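Local coordinates for uncharacterized protein (Enterococcus faecalis, PDB 3CLQ), which is of unknown function but, as a DUF1116-domain protein, may be related to the AllG subunit of oxamate carbamoyltransferase, at residues 81-84 with 85-89; 231-234 with 235-239; 405-408 with 409-413. All coordinates share one frame; numbering follows the deposited sequence.

Interaction 1 (81-84 with 85-89); sequences DADR and VARSG
Asp83 CG lies opposite its backbone N (chi1 -179°), while the Arg87 chain starts out beside its own N, opposite the carbonyl carbon (chi1 -73°); these torsions set the two side chains on converging courses one helical turn apart, and the Arg87 chain then bends at chi3 to place its guanidinium. As modelled, OD1 of Asp83 lies at the edge of that guanidinium, near its plane. OD1 and NH1 of Arg87 form a salt bridge, but the model places them implausibly close, so the positions of both atoms are uncertain. OD1 also accepts a hydrogen bond from Tyr55 OH, which gives the carboxylate a second partner. Nearer the backbone, the aliphatic part of Arg87 runs over the main chain, its CG 3.4 Å from Asp83 O.

This is the i to i+4 ladder of an alpha helix, here the last turns of helix 79-87, a peripheral element whose Ala82 and Asp83 rest on Gln67 of helix 60-73. Val85 N donates to Asp81 O at 3.2 Å and Ala86 N to Ala82 O at 3.0 Å, the second the straighter of the two. Towards the C-terminus the ladder slackens: Arg87 N reaches Asp83 O only weakly, at 3.4 Å, and the bond from Ser88 N to Arg84 O is weak too. Ser88 leaves helical geometry, and its OG turns back to Val85 O at a short 2.5 Å.

On another side of the helix, Val85 CG2 lies 3.2 Å from Asp81 OD1, whose fellow oxygen OD2 is hydrogen-bonded to Lys77 N. Arg84 NH1 comes within 3.2 Å of the same OD1, but the oxygen sits well out of the guanidinium plane, so charge attraction alone joins them. Asp81 O lies over one face of that guanidinium, towards its rim.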
loop_
_atom_site.group_PDB
_atom_site.type_symbol
_atom_site.label_atom_id
_atom_site.label_comp_id
_atom_site.label_asym_id
_atom_site.label_seq_id
_atom_site.Cartn_x
_atom_site.Cartn_y
_atom_site.Cartn_z
ATOM N N ASP B 81 33.709 16.271 23.990
ATOM C CA ASP B 81 34.615 15.190 24.365
ATOM C C ASP B 81 34.680 14.126 23.272
ATOM O O ASP B 81 35.770 13.700 22.876
ATOM C CB ASP B 81 34.173 14.570 25.697
ATOM C CG ASP B 81 34.739 13.167 25.921
ATOM O OD1 ASP B 81 35.493 12.644 25.001
ATOM O OD2 ASP B 81 34.425 12.582 27.033
ATOM N N ALA B 82 33.509 13.703 22.792
ATOM C CA ALA B 82 33.424 12.674 21.759
ATOM C C ALA B 82 34.352 12.964 20.591
ATOM O O ALA B 82 35.197 12.131 20.223
ATOM C CB ALA B 82 31.992 12.546 21.274
ATOM N N ASP B 83 34.177 14.158 20.011
ATOM C CA ASP B 83 35.057 14.658 18.965
ATOM C C ASP B 83 36.558 14.445 19.275
ATOM O O ASP B 83 37.366 14.225 18.365
ATOM C CB ASP B 83 34.766 16.141 18.707
ATOM C CG ASP B 83 35.632 16.719 17.611
ATOM O OD1 ASP B 83 35.996 15.949 16.685
ATOM O OD2 ASP B 83 35.961 17.935 17.673
ATOM N N ARG B 84 36.932 14.506 20.553
ATOM C CA ARG B 84 38.320 14.238 20.910
ATOM C C ARG B 84 38.676 12.758 20.756
ATOM O O ARG B 84 39.716 12.417 20.190
ATOM C CB ARG B 84 38.627 14.721 22.325
ATOM C CG ARG B 84 40.108 14.877 22.611
ATOM C CD ARG B 84 40.353 15.431 24.014
ATOM N NE ARG B 84 39.634 14.644 25.013
ATOM C CZ ARG B 84 38.445 14.988 25.510
ATOM N NH1 ARG B 84 37.853 14.203 26.404
ATOM N NH2 ARG B 84 37.845 16.122 25.116
ATOM N N VAL B 85 37.811 11.882 21.253
ATOM C CA VAL B 85 38.049 10.441 21.166
ATOM C C VAL B 85 38.154 9.944 19.720
ATOM O O VAL B 85 39.025 9.120 19.395
ATOM C CB VAL B 85 36.937 9.652 21.886
ATOM C CG1 VAL B 85 37.279 8.163 21.946
ATOM C CG2 VAL B 85 36.715 10.216 23.276
ATOM N N ALA B 86 37.264 10.443 18.858
ATOM C CA ALA B 86 37.278 10.040 17.452
ATOM C C ALA B 86 38.608 10.375 16.765
ATOM O O ALA B 86 39.139 9.566 15.986
ATOM C CB ALA B 86 36.100 10.664 16.701
ATOM N N ARG B 87 39.141 11.563 17.081
ATOM C CA ARG B 87 40.411 12.045 16.518
ATOM C C ARG B 87 41.654 11.306 17.031
ATOM O O ARG B 87 42.706 11.348 16.383
ATOM C CB ARG B 87 40.576 13.550 16.771
ATOM C CG ARG B 87 39.675 14.424 15.926
ATOM C CD ARG B 87 39.874 15.893 16.241
ATOM N NE ARG B 87 39.707 16.700 15.037
ATOM C CZ ARG B 87 38.529 17.030 14.509
ATOM N NH1 ARG B 87 37.401 16.634 15.081
ATOM N NH2 ARG B 87 38.472 17.758 13.405
ATOM N N SER B 88 41.539 10.658 18.197
ATOM C CA SER B 88 42.636 9.847 18.745
ATOM C C SER B 88 42.634 8.496 18.044
ATOM O O SER B 88 41.613 8.089 17.489
ATOM C CB SER B 88 42.451 9.633 20.243
ATOM O OG SER B 88 41.275 8.877 20.485
ATOM N N GLY B 89 43.761 7.786 18.086
ATOM C CA GLY B 89 43.876 6.543 17.318
ATOM C C GLY B 89 42.995 5.341 17.716
ATOM O O GLY B 89 43.151 4.227 17.159
#

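Interaction 2 (231-234 with 235-239); sequences YFSG and PTWMG
One face of the Tyr231 ring is covered near its rim by Gly234 CA, 3.9 Å above the plane, and the selenomethionine Met238 brings its CE to the ring's edge, 3.2 Å from Tyr231 OH. Pro235 CD approaches obliquely in an off-centre CH-pi contact, 4.2 Å from the Tyr231 ring centroid. Over one face of the Trp237 indole stands Ser233 O, 3.1 Å above the plane and again displaced towards the rim. The motif is a type I beta turn, Tyr231 to Gly234, closed by Gly234 N to Tyr231 O at 3.0 Å, that feeds directly into helix 234-247.

Ser233 meets Trp237 through both backbone and side chain. Its carbonyl oxygen takes the Trp237 backbone N-H at 3.1 Å, while its hydroxyl receives a weak, strongly bent bond from the indole N-H. With chi1 69°, Ser233 OG sits between its backbone N and carbonyl carbon, and its main partner there is Ser198 OG.

Other polar ends tie this buried turn to its surroundings: Tyr231 OH bonds Ser104 OG and Thr236 OG1 bonds His116 NE2. Helix 176-183 packs on the indole through Leu176, Met179 and Leu180. Gly234 O takes two weak bonds, one from Met238 N at 3.4 Å and one from Trp237 N at 3.1 Å, whose N-H is divided between this oxygen and Ser233 O.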
loop_
_atom_site.group_PDB
_atom_site.type_symbol
_atom_site.label_atom_id
_atom_site.label_comp_id
_atom_site.label_asym_id
_atom_site.label_seq_id
_atom_site.Cartn_x
_atom_site.Cartn_y
_atom_site.Cartn_z
ATOM N N TYR B 231 8.741 5.852 7.480
ATOM C CA TYR B 231 10.049 5.434 7.021
ATOM C C TYR B 231 10.563 4.117 7.597
ATOM O O TYR B 231 11.671 3.694 7.303
ATOM C CB TYR B 231 11.082 6.530 7.329
ATOM C CG TYR B 231 12.429 6.280 6.682
ATOM C CD1 TYR B 231 12.559 6.250 5.283
ATOM C CD2 TYR B 231 13.558 6.053 7.460
ATOM C CE1 TYR B 231 13.791 6.014 4.673
ATOM C CE2 TYR B 231 14.816 5.807 6.864
ATOM C CZ TYR B 231 14.922 5.793 5.469
ATOM O OH TYR B 231 16.148 5.550 4.886
ATOM N N PHE B 232 9.785 3.463 8.435
ATOM C CA PHE B 232 10.304 2.270 9.105
ATOM C C PHE B 232 10.895 1.146 8.213
ATOM O O PHE B 232 11.832 0.486 8.611
ATOM C CB PHE B 232 9.260 1.676 10.053
ATOM C CG PHE B 232 9.800 0.569 10.861
ATOM C CD1 PHE B 232 10.751 0.831 11.860
ATOM C CD2 PHE B 232 9.462 -0.743 10.576
ATOM C CE1 PHE B 232 11.317 -0.195 12.604
ATOM C CE2 PHE B 232 10.011 -1.780 11.316
ATOM C CZ PHE B 232 10.951 -1.505 12.340
ATOM N N SER B 233 10.356 0.912 7.026
ATOM C CA SER B 233 10.864 -0.157 6.163
ATOM C C SER B 233 11.979 0.286 5.193
ATOM O O SER B 233 12.521 -0.537 4.432
ATOM C CB SER B 233 9.711 -0.741 5.348
ATOM O OG SER B 233 9.265 0.211 4.407
ATOM N N GLY B 234 12.285 1.581 5.195
ATOM C CA GLY B 234 13.312 2.135 4.318
ATOM C C GLY B 234 14.610 1.357 4.421
ATOM O O GLY B 234 15.101 0.826 3.425
ATOM N N PRO B 235 15.192 1.290 5.627
ATOM C CA PRO B 235 16.379 0.463 5.800
ATOM C C PRO B 235 16.188 -0.971 5.326
ATOM O O PRO B 235 17.107 -1.562 4.727
ATOM C CB PRO B 235 16.621 0.518 7.314
ATOM C CG PRO B 235 16.143 1.890 7.666
ATOM C CD PRO B 235 14.860 2.022 6.858
ATOM N N THR B 236 15.001 -1.514 5.570
ATOM C CA THR B 236 14.723 -2.888 5.227
ATOM C C THR B 236 14.978 -3.134 3.740
ATOM O O THR B 236 15.569 -4.138 3.358
ATOM C CB THR B 236 13.282 -3.250 5.612
ATOM O OG1 THR B 236 12.994 -2.727 6.917
ATOM C CG2 THR B 236 13.073 -4.761 5.621
ATOM N N TRP B 237 14.576 -2.210 2.885
ATOM C CA TRP B 237 14.782 -2.446 1.468
ATOM C C TRP B 237 16.253 -2.301 1.064
ATOM O O TRP B 237 16.738 -2.998 0.181
ATOM C CB TRP B 237 13.865 -1.547 0.646
ATOM C CG TRP B 237 12.433 -1.566 1.155
ATOM C CD1 TRP B 237 11.639 -0.470 1.450
ATOM C CD2 TRP B 237 11.638 -2.721 1.453
ATOM N NE1 TRP B 237 10.399 -0.880 1.899
ATOM C CE2 TRP B 237 10.367 -2.254 1.912
ATOM C CE3 TRP B 237 11.858 -4.104 1.353
ATOM C CZ2 TRP B 237 9.326 -3.129 2.268
ATOM C CZ3 TRP B 237 10.842 -4.969 1.728
ATOM C CH2 TRP B 237 9.580 -4.475 2.182
HETATM N N MSE B 238 16.969 -1.423 1.739
HETATM C CA MSE B 238 18.393 -1.259 1.467
HETATM C C MSE B 238 19.063 -2.580 1.725
HETATM O O MSE B 238 19.905 -3.049 0.940
HETATM C CB MSE B 238 19.009 -0.154 2.338
HETATM C CG MSE B 238 18.525 1.235 1.939
HETATM SE SE MSE B 238 18.949 2.689 3.179
HETATM C CE MSE B 238 17.706 4.052 2.475
ATOM N N GLY B 239 18.640 -3.198 2.822
ATOM C CA GLY B 239 19.245 -4.440 3.280
ATOM C C GLY B 239 18.937 -5.564 2.321
ATOM O O GLY B 239 19.805 -6.406 2.044
#

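Interaction 3 (405-408 with 409-413); sequences PANV and FNEAL
Phe409 N makes an i to i+3 hydrogen bond to Ala406 O at 3.2 Å, whereas Glu411 N to Asn407 O, at 3.1 Å, is an i to i+4 bond. Both belong to the first turns of helix 407-419, the last helix of this chain, and Ala412 N continues the ladder to Val408 O at 3.3 Å.

Val408 lays its CG1 over one face of the neighbouring Phe409 ring, a CH-pi contact 4.2 Å from the centroid. The edge of that ring faces Ala406 O, which also takes a weak bond from Asn410 ND2 and so serves two donors. Val408 touches Phe280 and Ile269 of the adjoining sheet, while Phe409 reaches Val374 of helix 371-377, so the helix packs against both.

Asn407 has its CG between backbone N and carbonyl carbon (chi1 74°), which brings the amide obliquely across the end of the extended Glu411 chain. The amide and carboxylate planes stand 83° apart. Asn407 ND2 also donates to Thr281 O on strand 280-283, and its link to Glu411 OE1 is a weak bond of 3.4 Å.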
loop_
_atom_site.group_PDB
_atom_site.type_symbol
_atom_site.label_atom_id
_atom_site.label_comp_id
_atom_site.label_asym_id
_atom_site.label_seq_id
_atom_site.Cartn_x
_atom_site.Cartn_y
_atom_site.Cartn_z
ATOM N N PRO B 405 29.161 10.705 -10.353
ATOM C CA PRO B 405 30.027 11.498 -11.229
ATOM C C PRO B 405 30.625 10.666 -12.369
ATOM O O PRO B 405 30.938 9.498 -12.187
ATOM C CB PRO B 405 31.133 11.962 -10.282
ATOM C CG PRO B 405 31.251 10.859 -9.293
ATOM C CD PRO B 405 29.869 10.253 -9.144
ATOM N N ALA B 406 30.802 11.270 -13.534
ATOM C CA ALA B 406 31.231 10.524 -14.713
ATOM C C ALA B 406 32.500 9.697 -14.520
ATOM O O ALA B 406 32.565 8.557 -14.985
ATOM C CB ALA B 406 31.390 11.464 -15.900
ATOM N N ASN B 407 33.487 10.270 -13.830
ATOM C CA ASN B 407 34.852 9.701 -13.765
ATOM C C ASN B 407 34.870 8.285 -13.200
ATOM O O ASN B 407 35.633 7.418 -13.634
ATOM C CB ASN B 407 35.805 10.587 -12.918
ATOM C CG ASN B 407 35.527 10.469 -11.413
ATOM O OD1 ASN B 407 34.496 10.951 -10.924
ATOM N ND2 ASN B 407 36.421 9.790 -10.688
ATOM N N VAL B 408 34.035 8.066 -12.208
ATOM C CA VAL B 408 34.063 6.814 -11.493
ATOM C C VAL B 408 33.915 5.602 -12.434
ATOM O O VAL B 408 34.536 4.563 -12.214
ATOM C CB VAL B 408 33.039 6.857 -10.347
ATOM C CG1 VAL B 408 31.985 5.772 -10.498
ATOM C CG2 VAL B 408 33.761 6.827 -9.019
ATOM N N PHE B 409 33.134 5.772 -13.503
ATOM C CA PHE B 409 32.942 4.732 -14.518
ATOM C C PHE B 409 34.148 4.555 -15.459
ATOM O O PHE B 409 34.537 3.429 -15.778
ATOM C CB PHE B 409 31.667 5.017 -15.307
ATOM C CG PHE B 409 30.424 4.964 -14.457
ATOM C CD1 PHE B 409 29.694 3.787 -14.335
ATOM C CD2 PHE B 409 30.001 6.077 -13.747
ATOM C CE1 PHE B 409 28.563 3.737 -13.545
ATOM C CE2 PHE B 409 28.862 6.031 -12.958
ATOM C CZ PHE B 409 28.146 4.863 -12.857
ATOM N N ASN B 410 34.733 5.662 -15.904
ATOM C CA ASN B 410 35.976 5.616 -16.671
ATOM C C ASN B 410 37.048 4.776 -15.993
ATOM O O ASN B 410 37.694 3.951 -16.633
ATOM C CB ASN B 410 36.525 7.020 -16.884
ATOM C CG ASN B 410 35.767 7.787 -17.932
ATOM O OD1 ASN B 410 36.323 8.133 -18.962
ATOM N ND2 ASN B 410 34.486 8.054 -17.685
ATOM N N GLU B 411 37.251 4.992 -14.698
ATOM C CA GLU B 411 38.297 4.284 -13.994
ATOM C C GLU B 411 37.937 2.804 -13.963
ATOM O O GLU B 411 38.753 1.936 -14.284
ATOM C CB GLU B 411 38.470 4.864 -12.595
ATOM C CG GLU B 411 38.505 6.388 -12.597
ATOM C CD GLU B 411 38.848 7.001 -11.243
ATOM O OE1 GLU B 411 39.324 8.160 -11.232
ATOM O OE2 GLU B 411 38.651 6.341 -10.195
ATOM N N ALA B 412 36.694 2.525 -13.607
ATOM C CA ALA B 412 36.175 1.164 -13.660
ATOM C C ALA B 412 36.646 0.435 -14.918
ATOM O O ALA B 412 37.290 -0.611 -14.843
ATOM C CB ALA B 412 34.709 1.205 -13.632
ATOM N N LEU B 413 36.332 1.000 -16.077
ATOM C CA LEU B 413 36.661 0.366 -17.347
ATOM C C LEU B 413 38.141 0.117 -17.499
ATOM O O LEU B 413 38.552 -0.896 -18.064
ATOM C CB LEU B 413 36.222 1.235 -18.531
ATOM C CG LEU B 413 36.376 0.526 -19.882
ATOM C CD1 LEU B 413 35.199 -0.423 -20.072
ATOM C CD2 LEU B 413 36.507 1.496 -21.055
#

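In the fold
The three contacts follow one another along the chain without touching, each a case of side chains a few residues apart meeting along a helix or at its start. Interaction 2 is the central one, its centre about 8 Å from the centre of the chain; the centres of interactions 1 and 3 lie about 27 and 21 Å from the centre of the chain. Interactions 2 and 3 come nearest, with about 18 Å between closest atoms, whereas interaction 1 stays about 23 Å from interaction 2 and 25 Å from interaction 3. Interaction 2 bonds to strands 114-120 and 126-130 of one antiparallel sheet, and interaction 3 packs on strands 266-271 and 280-283 of another.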